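Transcriptional protein SWT1 (Saccharomyces cerevisiae, PDB 4PQZ) acts in transcription, probably as an activator, and has RNA endonuclease activity, this chain being its C-terminal HEPN-like domain. Local coordinates at residues Asn41-Thr49 against Leu151-Ile162. Residues are numbered along the deposited sequence; the frame is centred on the assembly and turned at random.
Sequences NVFEQVKET and LEKQIHEWKTSI
Val42 opens the contact, its CG2 lying 4.3 Å from both Trp158 CD1 and Ile162 CG1 where helix 35-62 packs nearly antiparallel (161° between the local axes) on helix 145-163 in the all-helical HEPN-like domain. Trp158 is the knob of this interface, seated among Val42, Gln45, Val46 and Thr49. At the indole edge, Gln45 OE1 accepts a hydrogen bond of 2.8 Å from Trp158 NE1. The donor lies on a lone pair in the carbonyl plane and the oxygen is close to the ring plane, which helps fix the rotation of the indole. Val46 comes over a face instead: CG2, anti to its carbonyl carbon, makes a CH-pi contact 3.8 Å from the centroid of the six-membered ring, and the opposite face meets Gln154 O near the rim. A leucine in place of Trp158 would probably leave Gln45 OE1 without its donor and open a gap beneath Val46. Val46 also touches Phe128 and Trp132 of helix 122-139, which ties the contact to a third helix of the domain. One turn further on, Thr49 CG2 meets Leu151 CD1 at 3.6 Å, while Thr49 OG1 lies in the plane of the indole at its edge and donates to Gln45 O (2.8 Å) from above the carbonyl plane.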
ATOM      1  N   ASN A  41       2.623 -11.901  -7.781  1.00 93.85           N
ATOM      2  CA  ASN A  41       1.455 -12.205  -6.949  1.00 97.46           C
ATOM      3  C   ASN A  41       1.312 -11.290  -5.723  1.00 86.82           C
ATOM      4  O   ASN A  41       0.232 -10.763  -5.454  1.00 85.56           O
ATOM      5  CB  ASN A  41       1.495 -13.673  -6.515  1.00108.23           C
ATOM      6  CG  ASN A  41       0.144 -14.196  -6.090  1.00118.98           C
ATOM      7  OD1 ASN A  41      -0.868 -13.510  -6.219  1.00120.81           O
ATOM      8  ND2 ASN A  41       0.117 -15.428  -5.591  1.00124.87           N
ATOM      9  N   VAL A  42       2.399 -11.113  -4.977  1.00 70.59           N
ATOM     10  CA  VAL A  42       2.425 -10.168  -3.860  1.00 66.24           C
ATOM     11  C   VAL A  42       2.356  -8.727  -4.360  1.00 63.81           C
ATOM     12  O   VAL A  42       1.516  -7.948  -3.918  1.00 62.52           O
ATOM     13  CB  VAL A  42       3.704 -10.339  -3.018  1.00 63.63           C
ATOM     14  CG1 VAL A  42       3.806  -9.249  -1.945  1.00 40.87           C
ATOM     15  CG2 VAL A  42       3.762 -11.750  -2.417  1.00 53.87           C
ATOM     16  N   PHE A  43       3.250  -8.391  -5.288  1.00 68.92           N
ATOM     17  CA  PHE A  43       3.340  -7.050  -5.873  1.00 70.21           C
ATOM     18  C   PHE A  43       1.990  -6.549  -6.390  1.00 77.28           C
ATOM     19  O   PHE A  43       1.552  -5.455  -6.025  1.00 78.92           O
ATOM     20  CB  PHE A  43       4.402  -7.024  -6.986  1.00 74.39           C
ATOM     21  CG  PHE A  43       4.501  -5.707  -7.724  1.00 59.74           C
ATOM     22  CD1 PHE A  43       4.937  -4.565  -7.080  1.00 55.57           C
ATOM     23  CD2 PHE A  43       4.181  -5.628  -9.071  1.00 62.34           C
ATOM     24  CE1 PHE A  43       5.027  -3.356  -7.759  1.00 65.22           C
ATOM     25  CE2 PHE A  43       4.268  -4.423  -9.764  1.00 65.42           C
ATOM     26  CZ  PHE A  43       4.692  -3.288  -9.108  1.00 59.84           C
ATOM     27  N   GLU A  44       1.319  -7.356  -7.210  1.00 83.11           N
ATOM     28  CA  GLU A  44       0.047  -6.941  -7.794  1.00 90.86           C
ATOM     29  C   GLU A  44      -1.096  -6.909  -6.777  1.00 84.44           C
ATOM     30  O   GLU A  44      -2.041  -6.134  -6.929  1.00 86.68           O
ATOM     31  CB  GLU A  44      -0.321  -7.803  -9.008  1.00102.81           C
ATOM     32  CG  GLU A  44       0.618  -7.626 -10.207  1.00117.51           C
ATOM     33  CD  GLU A  44       0.484  -6.274 -10.912  1.00122.46           C
ATOM     34  OE1 GLU A  44      -0.636  -5.721 -10.939  1.00130.07           O
ATOM     35  OE2 GLU A  44       1.502  -5.767 -11.442  1.00116.56           O
ATOM     36  N   GLN A  45      -1.010  -7.735  -5.738  1.00 67.05           N
ATOM     37  CA  GLN A  45      -2.022  -7.699  -4.683  1.00 64.44           C
ATOM     38  C   GLN A  45      -1.801  -6.542  -3.711  1.00 59.13           C
ATOM     39  O   GLN A  45      -2.753  -5.854  -3.333  1.00 63.83           O
ATOM     40  CB  GLN A  45      -2.101  -9.028  -3.933  1.00 67.32           C
ATOM     41  CG  GLN A  45      -2.896 -10.112  -4.666  1.00 70.12           C
ATOM     42  CD  GLN A  45      -2.774 -11.468  -3.993  1.00 76.61           C
ATOM     43  OE1 GLN A  45      -2.347 -11.569  -2.840  1.00 75.47           O
ATOM     44  NE2 GLN A  45      -3.140 -12.519  -4.713  1.00 88.61           N
ATOM     45  N   VAL A  46      -0.548  -6.329  -3.307  1.00 58.08           N
ATOM     46  CA  VAL A  46      -0.177  -5.146  -2.524  1.00 60.23           C
ATOM     47  C   VAL A  46      -0.645  -3.853  -3.211  1.00 57.99           C
ATOM     48  O   VAL A  46      -1.255  -2.994  -2.568  1.00 47.97           O
ATOM     49  CB  VAL A  46       1.343  -5.076  -2.277  1.00 63.46           C
ATOM     50  CG1 VAL A  46       1.726  -3.730  -1.678  1.00 55.01           C
ATOM     51  CG2 VAL A  46       1.781  -6.224  -1.374  1.00 67.17           C
ATOM     52  N   LYS A  47      -0.365  -3.747  -4.512  1.00 57.43           N
ATOM     53  CA  LYS A  47      -0.854  -2.647  -5.359  1.00 67.91           C
ATOM     54  C   LYS A  47      -2.367  -2.441  -5.264  1.00 68.96           C
ATOM     55  O   LYS A  47      -2.829  -1.327  -5.003  1.00 69.41           O
ATOM     56  CB  LYS A  47      -0.470  -2.868  -6.829  1.00 70.31           C
ATOM     57  CG  LYS A  47       0.852  -2.244  -7.257  1.00 68.19           C
ATOM     58  CD  LYS A  47       1.218  -2.634  -8.700  1.00 71.73           C
ATOM     59  CE  LYS A  47       0.321  -1.961  -9.736  1.00 65.30           C
ATOM     60  NZ  LYS A  47       0.484  -2.556 -11.101  1.00 62.06           N
ATOM     61  N   GLU A  48      -3.130  -3.510  -5.479  1.00 68.88           N
ATOM     62  CA  GLU A  48      -4.592  -3.440  -5.418  1.00 66.25           C
ATOM     63  C   GLU A  48      -5.088  -2.988  -4.048  1.00 60.01           C
ATOM     64  O   GLU A  48      -6.084  -2.277  -3.937  1.00 63.33           O
ATOM     65  CB  GLU A  48      -5.213  -4.790  -5.759  1.00 70.66           C
ATOM     66  CG  GLU A  48      -5.208  -5.129  -7.234  1.00 86.51           C
ATOM     67  CD  GLU A  48      -5.805  -6.498  -7.501  1.00109.54           C
ATOM     68  OE1 GLU A  48      -6.084  -7.231  -6.521  1.00113.48           O
ATOM     69  OE2 GLU A  48      -5.994  -6.841  -8.687  1.00119.86           O
ATOM     70  N   THR A  49      -4.374  -3.400  -3.009  1.00 50.12           N
ATOM     71  CA  THR A  49      -4.764  -3.104  -1.635  1.00 47.92           C
ATOM     72  C   THR A  49      -4.433  -1.659  -1.251  1.00 46.99           C
ATOM     73  O   THR A  49      -5.163  -1.021  -0.493  1.00 54.64           O
ATOM     74  CB  THR A  49      -4.096  -4.118  -0.645  1.00 54.90           C
ATOM     75  OG1 THR A  49      -4.331  -5.448  -1.112  1.00 46.33           O
ATOM     76  CG2 THR A  49      -4.653  -3.986   0.753  1.00 40.34           C
ATOM     77  N   LEU A 151      -7.633  -7.753   5.617  1.00 59.27           N
ATOM     78  CA  LEU A 151      -6.250  -7.353   5.378  1.00 54.64           C
ATOM     79  C   LEU A 151      -5.267  -8.317   6.035  1.00 50.31           C
ATOM     80  O   LEU A 151      -4.260  -8.674   5.435  1.00 52.83           O
ATOM     81  CB  LEU A 151      -5.990  -5.912   5.850  1.00 59.32           C
ATOM     82  CG  LEU A 151      -4.549  -5.425   5.620  1.00 58.66           C
ATOM     83  CD1 LEU A 151      -4.291  -5.213   4.131  1.00 48.15           C
ATOM     84  CD2 LEU A 151      -4.194  -4.177   6.443  1.00 47.33           C
ATOM     85  N   GLU A 152      -5.561  -8.725   7.268  1.00 64.51           N
ATOM     86  CA  GLU A 152      -4.781  -9.745   7.990  1.00 67.53           C
ATOM     87  C   GLU A 152      -4.685 -11.062   7.212  1.00 60.34           C
ATOM     88  O   GLU A 152      -3.612 -11.649   7.078  1.00 55.13           O
ATOM     89  CB  GLU A 152      -5.384 -10.010   9.380  1.00 53.37           C
ATOM     90  CG  GLU A 152      -5.166  -8.893  10.395  1.00 48.80           C
ATOM     91  CD  GLU A 152      -3.707  -8.513  10.520  1.00 59.24           C
ATOM     92  OE1 GLU A 152      -2.931  -9.293  11.115  1.00 59.45           O
ATOM     93  OE2 GLU A 152      -3.330  -7.437  10.017  1.00 66.81           O
ATOM     94  N   LYS A 153      -5.824 -11.510   6.702  1.00 52.25           N
ATOM     95  CA  LYS A 153      -5.885 -12.710   5.887  1.00 56.51           C
ATOM     96  C   LYS A 153      -4.988 -12.606   4.654  1.00 55.90           C
ATOM     97  O   LYS A 153      -4.323 -13.563   4.271  1.00 72.20           O
ATOM     98  CB  LYS A 153      -7.332 -12.993   5.477  1.00 60.54           C
ATOM     99  CG  LYS A 153      -7.483 -14.087   4.443  1.00 73.69           C
ATOM    100  CD  LYS A 153      -8.887 -14.111   3.859  1.00 75.57           C
ATOM    101  CE  LYS A 153      -8.898 -14.765   2.477  1.00 92.06           C
ATOM    102  NZ  LYS A 153      -8.299 -16.135   2.460  1.00 98.13           N
ATOM    103  N   GLN A 154      -4.966 -11.435   4.037  1.00 60.87           N
ATOM    104  CA  GLN A 154      -4.189 -11.238   2.820  1.00 66.82           C
ATOM    105  C   GLN A 154      -2.684 -11.163   3.115  1.00 59.40           C
ATOM    106  O   GLN A 154      -1.862 -11.687   2.357  1.00 59.35           O
ATOM    107  CB  GLN A 154      -4.667  -9.983   2.098  1.00 70.50           C
ATOM    108  CG  GLN A 154      -4.817 -10.141   0.600  1.00 86.15           C
ATOM    109  CD  GLN A 154      -5.414  -8.907  -0.038  1.00105.04           C
ATOM    110  OE1 GLN A 154      -6.116  -8.134   0.620  1.00105.31           O
ATOM    111  NE2 GLN A 154      -5.133  -8.707  -1.322  1.00114.29           N
ATOM    112  N   ILE A 155      -2.348 -10.517   4.231  1.00 57.38           N
ATOM    113  CA  ILE A 155      -0.982 -10.407   4.754  1.00 55.07           C
ATOM    114  C   ILE A 155      -0.396 -11.784   5.100  1.00 57.74           C
ATOM    115  O   ILE A 155       0.775 -12.057   4.826  1.00 71.44           O
ATOM    116  CB  ILE A 155      -0.942  -9.469   6.013  1.00 50.27           C
ATOM    117  CG1 ILE A 155      -1.152  -7.997   5.615  1.00 49.31           C
ATOM    118  CG2 ILE A 155       0.343  -9.652   6.810  1.00 45.79           C
ATOM    119  CD1 ILE A 155      -1.144  -7.004   6.802  1.00 36.46           C
ATOM    120  N   HIS A 156      -1.218 -12.645   5.691  1.00 59.92           N
ATOM    121  CA  HIS A 156      -0.796 -14.001   6.055  1.00 60.40           C
ATOM    122  C   HIS A 156      -0.415 -14.788   4.802  1.00 61.95           C
ATOM    123  O   HIS A 156       0.657 -15.390   4.740  1.00 53.02           O
ATOM    124  CB  HIS A 156      -1.891 -14.736   6.841  1.00 56.44           C
ATOM    125  CG  HIS A 156      -1.560 -16.169   7.150  1.00 81.69           C
ATOM    126  ND1 HIS A 156      -0.891 -16.556   8.296  1.00 80.43           N
ATOM    127  CD2 HIS A 156      -1.801 -17.311   6.457  1.00 78.05           C
ATOM    128  CE1 HIS A 156      -0.740 -17.866   8.296  1.00 81.22           C
ATOM    129  NE2 HIS A 156      -1.279 -18.350   7.188  1.00 81.41           N
ATOM    130  N   GLU A 157      -1.285 -14.753   3.796  1.00 55.85           N
ATOM    131  CA  GLU A 157      -0.984 -15.381   2.511  1.00 60.51           C
ATOM    132  C   GLU A 157       0.300 -14.845   1.860  1.00 76.22           C
ATOM    133  O   GLU A 157       1.048 -15.602   1.239  1.00 82.10           O
ATOM    134  CB  GLU A 157      -2.159 -15.224   1.544  1.00 60.37           C
ATOM    135  CG  GLU A 157      -3.480 -15.727   2.072  1.00 79.90           C
ATOM    136  CD  GLU A 157      -4.561 -15.678   1.015  1.00101.41           C
ATOM    137  OE1 GLU A 157      -4.246 -15.974  -0.158  1.00112.59           O
ATOM    138  OE2 GLU A 157      -5.716 -15.334   1.351  1.00107.20           O
ATOM    139  N   TRP A 158       0.558 -13.546   1.999  1.00 74.74           N
ATOM    140  CA  TRP A 158       1.777 -12.965   1.447  1.00 65.12           C
ATOM    141  C   TRP A 158       3.013 -13.520   2.128  1.00 69.56           C
ATOM    142  O   TRP A 158       3.948 -13.957   1.453  1.00 75.21           O
ATOM    143  CB  TRP A 158       1.785 -11.446   1.583  1.00 57.61           C
ATOM    144  CG  TRP A 158       0.745 -10.752   0.762  1.00 59.67           C
ATOM    145  CD1 TRP A 158       0.088 -11.245  -0.336  1.00 58.98           C
ATOM    146  CD2 TRP A 158       0.233  -9.435   0.981  1.00 55.46           C
ATOM    147  NE1 TRP A 158      -0.802 -10.308  -0.811  1.00 56.05           N
ATOM    148  CE2 TRP A 158      -0.731  -9.189  -0.021  1.00 58.50           C
ATOM    149  CE3 TRP A 158       0.495  -8.438   1.929  1.00 52.33           C
ATOM    150  CZ2 TRP A 158      -1.431  -7.984  -0.100  1.00 62.19           C
ATOM    151  CZ3 TRP A 158      -0.197  -7.242   1.846  1.00 51.31           C
ATOM    152  CH2 TRP A 158      -1.150  -7.026   0.841  1.00 57.80           C
ATOM    153  N   LYS A 159       3.011 -13.474   3.461  1.00 65.54           N
ATOM    154  CA  LYS A 159       4.126 -13.958   4.287  1.00 79.92           C
ATOM    155  C   LYS A 159       4.445 -15.433   4.027  1.00 69.60           C
ATOM    156  O   LYS A 159       5.595 -15.792   3.766  1.00 76.91           O
ATOM    157  CB  LYS A 159       3.826 -13.780   5.778  1.00 86.14           C
ATOM    158  CG  LYS A 159       3.961 -12.376   6.299  1.00 80.84           C
ATOM    159  CD  LYS A 159       3.621 -12.310   7.768  1.00 86.53           C
ATOM    160  CE  LYS A 159       3.819 -10.936   8.334  1.00 93.50           C
ATOM    161  NZ  LYS A 159       3.075 -10.769   9.631  1.00 96.31           N
ATOM    162  N   THR A 160       3.421 -16.279   4.068  1.00 70.23           N
ATOM    163  CA  THR A 160       3.631 -17.713   3.943  1.00 83.60           C
ATOM    164  C   THR A 160       4.148 -18.044   2.548  1.00 89.57           C
ATOM    165  O   THR A 160       5.062 -18.842   2.414  1.00100.95           O
ATOM    166  CB  THR A 160       2.366 -18.523   4.302  1.00 86.54           C
ATOM    167  OG1 THR A 160       1.342 -18.297   3.326  1.00 86.44           O
ATOM    168  CG2 THR A 160       1.854 -18.118   5.679  1.00 83.79           C
ATOM    169  N   SER A 161       3.602 -17.396   1.522  1.00 81.54           N
ATOM    170  CA  SER A 161       4.071 -17.603   0.151  1.00 87.21           C
ATOM    171  C   SER A 161       5.510 -17.107  -0.030  1.00 96.36           C
ATOM    172  O   SER A 161       6.247 -17.581  -0.896  1.00101.75           O
ATOM    173  CB  SER A 161       3.132 -16.921  -0.858  1.00 85.97           C
ATOM    174  OG  SER A 161       1.845 -17.538  -0.876  1.00 80.51           O
ATOM    175  N   ILE A 162       5.900 -16.146   0.799  1.00 96.32           N
ATOM    176  CA  ILE A 162       7.276 -15.669   0.840  1.00 84.42           C
ATOM    177  C   ILE A 162       8.124 -16.567   1.752  1.00 81.43           C
ATOM    178  O   ILE A 162       9.199 -17.019   1.357  1.00 71.39           O
ATOM    179  CB  ILE A 162       7.347 -14.195   1.314  1.00 69.92           C
ATOM    180  CG1 ILE A 162       6.843 -13.247   0.221  1.00 71.47           C
ATOM    181  CG2 ILE A 162       8.766 -13.813   1.701  1.00 71.36           C
ATOM    182  CD1 ILE A 162       6.865 -11.762   0.639  1.00 63.33           C
TER